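Local atomic coordinates of uncharacterized hypothetical protein (Parabacteroides merdae, PDB entry 4EI0), a protein that is of unknown function and belongs to the DUF4466 family, with a structure built largely from antiparallel beta sheets. Residues V159-Y165 / I177-L183; I195-Y199 / T222-S226. All blocks are in the same frame, centred on the assembly; numbering follows the deposited sequence.

Interaction 1 of 2, residues V159-Y165 / I177-L183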
loop_
_atom_site.group_PDB
_atom_site.type_symbol
_atom_site.label_atom_id
_atom_site.label_comp_id
_atom_site.label_asym_id
_atom_site.label_seq_id
_atom_site.Cartn_x
_atom_site.Cartn_y
_atom_site.Cartn_z
ATOM N N VAL B 159 -37.339 10.388 -23.829
ATOM C CA VAL B 159 -38.468 11.162 -24.256
ATOM C C VAL B 159 -38.577 11.010 -25.763
ATOM O O VAL B 159 -37.591 11.122 -26.486
ATOM C CB VAL B 159 -38.323 12.632 -23.803
ATOM C CG1 VAL B 159 -39.420 13.475 -24.416
ATOM C CG2 VAL B 159 -38.368 12.690 -22.249
ATOM N N THR B 160 -39.779 10.742 -26.237
ATOM C CA THR B 160 -40.015 10.559 -27.656
ATOM C C THR B 160 -41.387 11.152 -27.946
ATOM O O THR B 160 -42.104 11.582 -27.036
ATOM C CB THR B 160 -39.981 9.074 -28.047
ATOM O OG1 THR B 160 -41.073 8.398 -27.418
ATOM C CG2 THR B 160 -38.690 8.417 -27.592
ATOM N N ASN B 161 -41.785 11.172 -29.202
ATOM C CA ASN B 161 -43.109 11.682 -29.540
ATOM C C ASN B 161 -44.250 10.926 -28.850
ATOM O O ASN B 161 -45.310 11.497 -28.608
ATOM C CB ASN B 161 -43.311 11.678 -31.056
ATOM C CG ASN B 161 -42.674 12.879 -31.706
ATOM O OD1 ASN B 161 -43.179 14.014 -31.601
ATOM N ND2 ASN B 161 -41.535 12.650 -32.353
ATOM N N ASP B 162 -44.021 9.654 -28.530
ATOM C CA ASP B 162 -45.006 8.862 -27.803
ATOM C C ASP B 162 -44.837 8.963 -26.301
ATOM O O ASP B 162 -45.821 8.873 -25.588
ATOM C CB ASP B 162 -44.940 7.380 -28.205
ATOM C CG ASP B 162 -45.383 7.142 -29.614
ATOM O OD1 ASP B 162 -46.025 8.045 -30.217
ATOM O OD2 ASP B 162 -45.094 6.032 -30.101
ATOM N N LYS B 163 -43.589 9.073 -25.842
ATOM C CA LYS B 163 -43.260 9.121 -24.454
ATOM C C LYS B 163 -42.953 10.570 -24.170
ATOM O O LYS B 163 -41.805 10.956 -23.965
ATOM C CB LYS B 163 -42.052 8.233 -24.146
ATOM C CG LYS B 163 -42.298 6.754 -24.392
ATOM C CD LYS B 163 -41.159 5.917 -23.834
ATOM C CE LYS B 163 -39.966 5.938 -24.771
ATOM N NZ LYS B 163 -38.864 5.075 -24.250
ATOM N N CYS B 164 -44.019 11.339 -24.157
ATOM C CA CYS B 164 -43.972 12.733 -24.369
ATOM C C CYS B 164 -44.578 13.586 -23.274
ATOM O O CYS B 164 -44.604 14.785 -23.432
ATOM C CB CYS B 164 -44.705 13.040 -25.692
ATOM S SG CYS B 164 -46.457 12.620 -25.760
ATOM N N TYR B 165 -45.066 13.009 -22.186
ATOM C CA TYR B 165 -45.811 13.804 -21.209
ATOM C C TYR B 165 -45.035 13.816 -19.925
ATOM O O TYR B 165 -44.959 12.801 -19.243
ATOM C CB TYR B 165 -47.209 13.216 -21.020
ATOM C CG TYR B 165 -48.065 13.232 -22.234
ATOM C CD1 TYR B 165 -48.422 14.418 -22.828
ATOM C CD2 TYR B 165 -48.578 12.058 -22.774
ATOM C CE1 TYR B 165 -49.235 14.437 -23.947
ATOM C CE2 TYR B 165 -49.407 12.078 -23.877
ATOM C CZ TYR B 165 -49.726 13.258 -24.471
ATOM O OH TYR B 165 -50.552 13.272 -25.570
ATOM N N ILE B 177 -42.065 10.400 -17.068
ATOM C CA ILE B 177 -42.500 10.490 -18.468
ATOM C C ILE B 177 -43.623 9.477 -18.671
ATOM O O ILE B 177 -43.405 8.288 -18.586
ATOM C CB ILE B 177 -41.360 10.159 -19.488
ATOM C CG1 ILE B 177 -40.017 10.852 -19.142
ATOM C CG2 ILE B 177 -41.824 10.498 -20.872
ATOM C CD1 ILE B 177 -40.086 12.350 -18.995
ATOM N N TYR B 178 -44.813 9.990 -18.922
ATOM C CA TYR B 178 -46.016 9.247 -19.256
ATOM C C TYR B 178 -46.102 9.252 -20.756
ATOM O O TYR B 178 -45.648 10.184 -21.382
ATOM C CB TYR B 178 -47.271 9.950 -18.682
ATOM C CG TYR B 178 -47.368 9.785 -17.176
ATOM C CD1 TYR B 178 -47.607 8.525 -16.618
ATOM C CD2 TYR B 178 -47.144 10.844 -16.313
ATOM C CE1 TYR B 178 -47.646 8.346 -15.240
ATOM C CE2 TYR B 178 -47.188 10.666 -14.917
ATOM C CZ TYR B 178 -47.457 9.415 -14.395
ATOM O OH TYR B 178 -47.508 9.212 -13.039
ATOM N N SER B 179 -46.690 8.210 -21.312
ATOM C CA SER B 179 -46.845 8.033 -22.750
ATOM C C SER B 179 -48.256 8.198 -23.185
ATOM O O SER B 179 -49.182 8.302 -22.378
ATOM C CB SER B 179 -46.435 6.611 -23.136
ATOM O OG SER B 179 -47.280 5.665 -22.489
ATOM N N LYS B 180 -48.443 8.213 -24.489
ATOM C CA LYS B 180 -49.762 8.278 -25.053
ATOM C C LYS B 180 -50.581 7.031 -24.684
ATOM O O LYS B 180 -51.787 7.129 -24.529
ATOM C CB LYS B 180 -49.678 8.488 -26.563
ATOM C CG LYS B 180 -49.205 9.895 -26.937
ATOM C CD LYS B 180 -48.948 10.054 -28.432
ATOM C CE LYS B 180 -48.930 11.531 -28.820
ATOM N NZ LYS B 180 -48.619 11.809 -30.238
ATOM N N ALA B 181 -49.920 5.885 -24.528
ATOM C CA ALA B 181 -50.591 4.651 -24.125
ATOM C C ALA B 181 -51.077 4.807 -22.707
ATOM O O ALA B 181 -52.189 4.406 -22.395
ATOM C CB ALA B 181 -49.635 3.487 -24.170
ATOM N N ASP B 182 -50.236 5.397 -21.853
ATOM C CA ASP B 182 -50.614 5.618 -20.443
ATOM C C ASP B 182 -51.887 6.417 -20.347
ATOM O O ASP B 182 -52.827 6.031 -19.647
ATOM C CB ASP B 182 -49.527 6.293 -19.667
ATOM C CG ASP B 182 -48.273 5.446 -19.540
ATOM O OD1 ASP B 182 -48.357 4.209 -19.481
ATOM O OD2 ASP B 182 -47.173 6.033 -19.518
ATOM N N LEU B 183 -51.964 7.493 -21.120
ATOM C CA LEU B 183 -53.158 8.314 -21.136
ATOM C C LEU B 183 -54.369 7.656 -21.776
ATOM O O LEU B 183 -55.490 8.043 -21.456
ATOM C CB LEU B 183 -52.890 9.698 -21.772
ATOM C CG LEU B 183 -52.399 10.777 -20.787
ATOM C CD1 LEU B 183 -51.084 10.375 -20.136
ATOM C CD2 LEU B 183 -52.315 12.140 -21.437
#

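Interaction 2 of 2, residues I195-Y199 / T222-S226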
loop_
_atom_site.group_PDB
_atom_site.type_symbol
_atom_site.label_atom_id
_atom_site.label_comp_id
_atom_site.label_asym_id
_atom_site.label_seq_id
_atom_site.Cartn_x
_atom_site.Cartn_y
_atom_site.Cartn_z
ATOM N N ILE B 195 -45.760 19.311 -18.933
ATOM C CA ILE B 195 -45.144 19.673 -20.209
ATOM C C ILE B 195 -45.403 18.556 -21.201
ATOM O O ILE B 195 -45.299 17.370 -20.850
ATOM C CB ILE B 195 -43.594 19.885 -20.061
ATOM C CG1 ILE B 195 -43.293 21.171 -19.275
ATOM C CG2 ILE B 195 -42.940 20.006 -21.422
ATOM C CD1 ILE B 195 -41.840 21.401 -18.918
HETATM N N MSE B 196 -45.746 18.930 -22.428
HETATM C CA MSE B 196 -45.802 17.992 -23.536
HETATM C C MSE B 196 -44.634 18.269 -24.461
HETATM O O MSE B 196 -44.474 19.395 -24.956
HETATM C CB MSE B 196 -47.099 18.108 -24.318
HETATM C CG MSE B 196 -47.151 17.153 -25.532
HETATM SE SE MSE B 196 -48.819 17.284 -26.455
HETATM C CE MSE B 196 -48.657 15.772 -27.743
ATOM N N TYR B 197 -43.822 17.242 -24.670
ATOM C CA TYR B 197 -42.775 17.284 -25.684
ATOM C C TYR B 197 -43.340 16.913 -27.028
ATOM O O TYR B 197 -44.198 16.043 -27.122
ATOM C CB TYR B 197 -41.698 16.298 -25.317
ATOM C CG TYR B 197 -40.803 15.977 -26.447
ATOM C CD1 TYR B 197 -39.727 16.813 -26.743
ATOM C CD2 TYR B 197 -41.011 14.861 -27.231
ATOM C CE1 TYR B 197 -38.880 16.551 -27.792
ATOM C CE2 TYR B 197 -40.160 14.582 -28.309
ATOM C CZ TYR B 197 -39.095 15.434 -28.583
ATOM O OH TYR B 197 -38.215 15.172 -29.592
ATOM N N ALA B 198 -42.850 17.570 -28.070
ATOM C CA ALA B 198 -43.106 17.166 -29.433
ATOM C C ALA B 198 -41.884 17.496 -30.275
ATOM O O ALA B 198 -41.259 18.508 -30.042
ATOM C CB ALA B 198 -44.290 17.927 -29.966
ATOM N N TYR B 199 -41.581 16.681 -31.277
ATOM C CA TYR B 199 -40.593 17.026 -32.299
ATOM C C TYR B 199 -41.287 17.398 -33.574
ATOM O O TYR B 199 -42.120 16.672 -34.020
ATOM C CB TYR B 199 -39.721 15.829 -32.610
ATOM C CG TYR B 199 -38.724 16.077 -33.722
ATOM C CD1 TYR B 199 -37.603 16.879 -33.503
ATOM C CD2 TYR B 199 -38.866 15.478 -34.966
ATOM C CE1 TYR B 199 -36.663 17.093 -34.505
ATOM C CE2 TYR B 199 -37.924 15.687 -35.984
ATOM C CZ TYR B 199 -36.832 16.493 -35.747
ATOM O OH TYR B 199 -35.914 16.731 -36.720
ATOM N N THR B 222 -49.270 19.713 -33.341
ATOM C CA THR B 222 -49.386 18.955 -32.092
ATOM C C THR B 222 -50.590 19.432 -31.309
ATOM O O THR B 222 -50.890 20.624 -31.307
ATOM C CB THR B 222 -48.130 19.147 -31.218
ATOM O OG1 THR B 222 -47.027 18.531 -31.880
ATOM C CG2 THR B 222 -48.301 18.551 -29.793
ATOM N N GLU B 223 -51.298 18.505 -30.676
ATOM C CA GLU B 223 -52.441 18.866 -29.830
ATOM C C GLU B 223 -52.264 18.314 -28.444
ATOM O O GLU B 223 -51.688 17.230 -28.257
ATOM C CB GLU B 223 -53.727 18.324 -30.408
ATOM C CG GLU B 223 -53.975 18.754 -31.841
ATOM C CD GLU B 223 -55.158 18.038 -32.448
ATOM O OE1 GLU B 223 -55.254 16.792 -32.319
ATOM O OE2 GLU B 223 -55.994 18.729 -33.048
ATOM N N LEU B 224 -52.682 19.109 -27.468
ATOM C CA LEU B 224 -52.684 18.689 -26.077
ATOM C C LEU B 224 -53.816 17.670 -25.859
ATOM O O LEU B 224 -54.877 17.823 -26.437
ATOM C CB LEU B 224 -52.918 19.896 -25.162
ATOM C CG LEU B 224 -51.921 21.063 -25.224
ATOM C CD1 LEU B 224 -52.232 22.095 -24.156
ATOM C CD2 LEU B 224 -50.502 20.566 -25.065
ATOM N N PRO B 225 -53.591 16.623 -25.041
ATOM C CA PRO B 225 -54.724 15.771 -24.696
ATOM C C PRO B 225 -55.718 16.519 -23.823
ATOM O O PRO B 225 -55.356 17.502 -23.181
ATOM C CB PRO B 225 -54.087 14.603 -23.944
ATOM C CG PRO B 225 -52.827 15.142 -23.387
ATOM C CD PRO B 225 -52.381 16.272 -24.282
ATOM N N SER B 226 -56.978 16.101 -23.834
ATOM C CA SER B 226 -57.962 16.813 -23.032
ATOM C C SER B 226 -57.685 16.430 -21.596
ATOM O O SER B 226 -57.224 15.297 -21.279
ATOM C CB SER B 226 -59.421 16.519 -23.438
ATOM O OG SER B 226 -59.692 15.129 -23.396
#

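Interaction 1 of 2, residues V159-Y165 / I177-L183
An antiparallel beta bridge, continued by a loop-to-helix hydrogen bond, joins 159-165 to 177-183 at one side of a sheet in the C-terminal half of the chain. The loop runs from strand 152-159, which belongs to another sheet, into strand 165-167; its neighbour 176-178 is the outermost strand on that side within the chain. Y165 and Y178 form a hydrogen-bonded pair (CA-CA 5.0 Å): Y165 N donates to Y178 O at 3.0 Å, and Y178 N to Y165 O at 2.8 Å. Beyond the strand pairing, K180 N, at the start of helix 180-185, donates to D162 O (2.9 Å, 149°). The same helix start carries a capping box, with S179 as N-cap: D182 N donates to S179 OG at 3.0 Å, and S179 N to D182 OD2 at 2.9 Å. The loop has its own brace, an ST motif in which K163 N donates to T160 OG1 at 3.0 Å. Side chains fill in around the backbone bonds. L183 CD2 lies over the face of the Y165 ring, 4.1 Å from its centroid and 21° off the normal, a CH-pi contact. V159 CG2 meets I177 CD1 at 3.7 Å.

Interaction 2 of 2, residues I195-Y199 / T222-S226
Apolar contacts dominate the meeting of 195-199 with 222-226, and M196, modelled as selenomethionine, makes all of them. Its side chain is fully extended, with all three chi angles t, so it spans the gap where the backbones stay well apart, with M196 CA 7.4 Å from L224 CA and A198 CA 7.1 Å from T222 CA. M196 CE touches T222 CG2 at 3.5 Å, while M196 SE lies 3.9 Å from L224 CD2 and 4.3 Å from P225 CD. The in-out alternation of a beta strand explains the selection: the CA-to-CB bonds of M196 and A198 point toward the loop, those of I195, Y197 and Y199 away from it. Strand 195-199 is an inner strand, with backbone hydrogen bonds to L166 and C164 on one side and to Y210 and A208 on the other; segment 222-226, extended but in no regular strand, therefore lies over a face of the sheet and not along an edge. F228 and Y165 also pack on M196. Contacts with polar atoms form the second group. M196 SE approaches E223 O at 3.4 Å, and A198 CB sits 3.4 Å from T222 OG1, close approaches made without any hydrogen bond between the segments.

How the interactions relate
Interactions 1 and 2 follow in series along the chain, their centres 9 Å apart, and share a sheet in which strand 165-167 separates 176-178 from 195-199. Two probable hydrogen bonds connect them: C164 O to Y197 N at 2.9 Å, and N161 OD1 to Y199 N at 3.1 Å. The loop of interaction 1 thus borders the strand used by interaction 2. V159 CG1 also packs against Y197 CG at 3.5 Å, whereas Y165 contacts M196 and P225, and L183 contacts P225, so the loop 222-226 bears on both interactions. With no active site or ligand known, the evidence concerns how this sheet is built and joined to strand 152-159 of another sheet and to the loop 222-226.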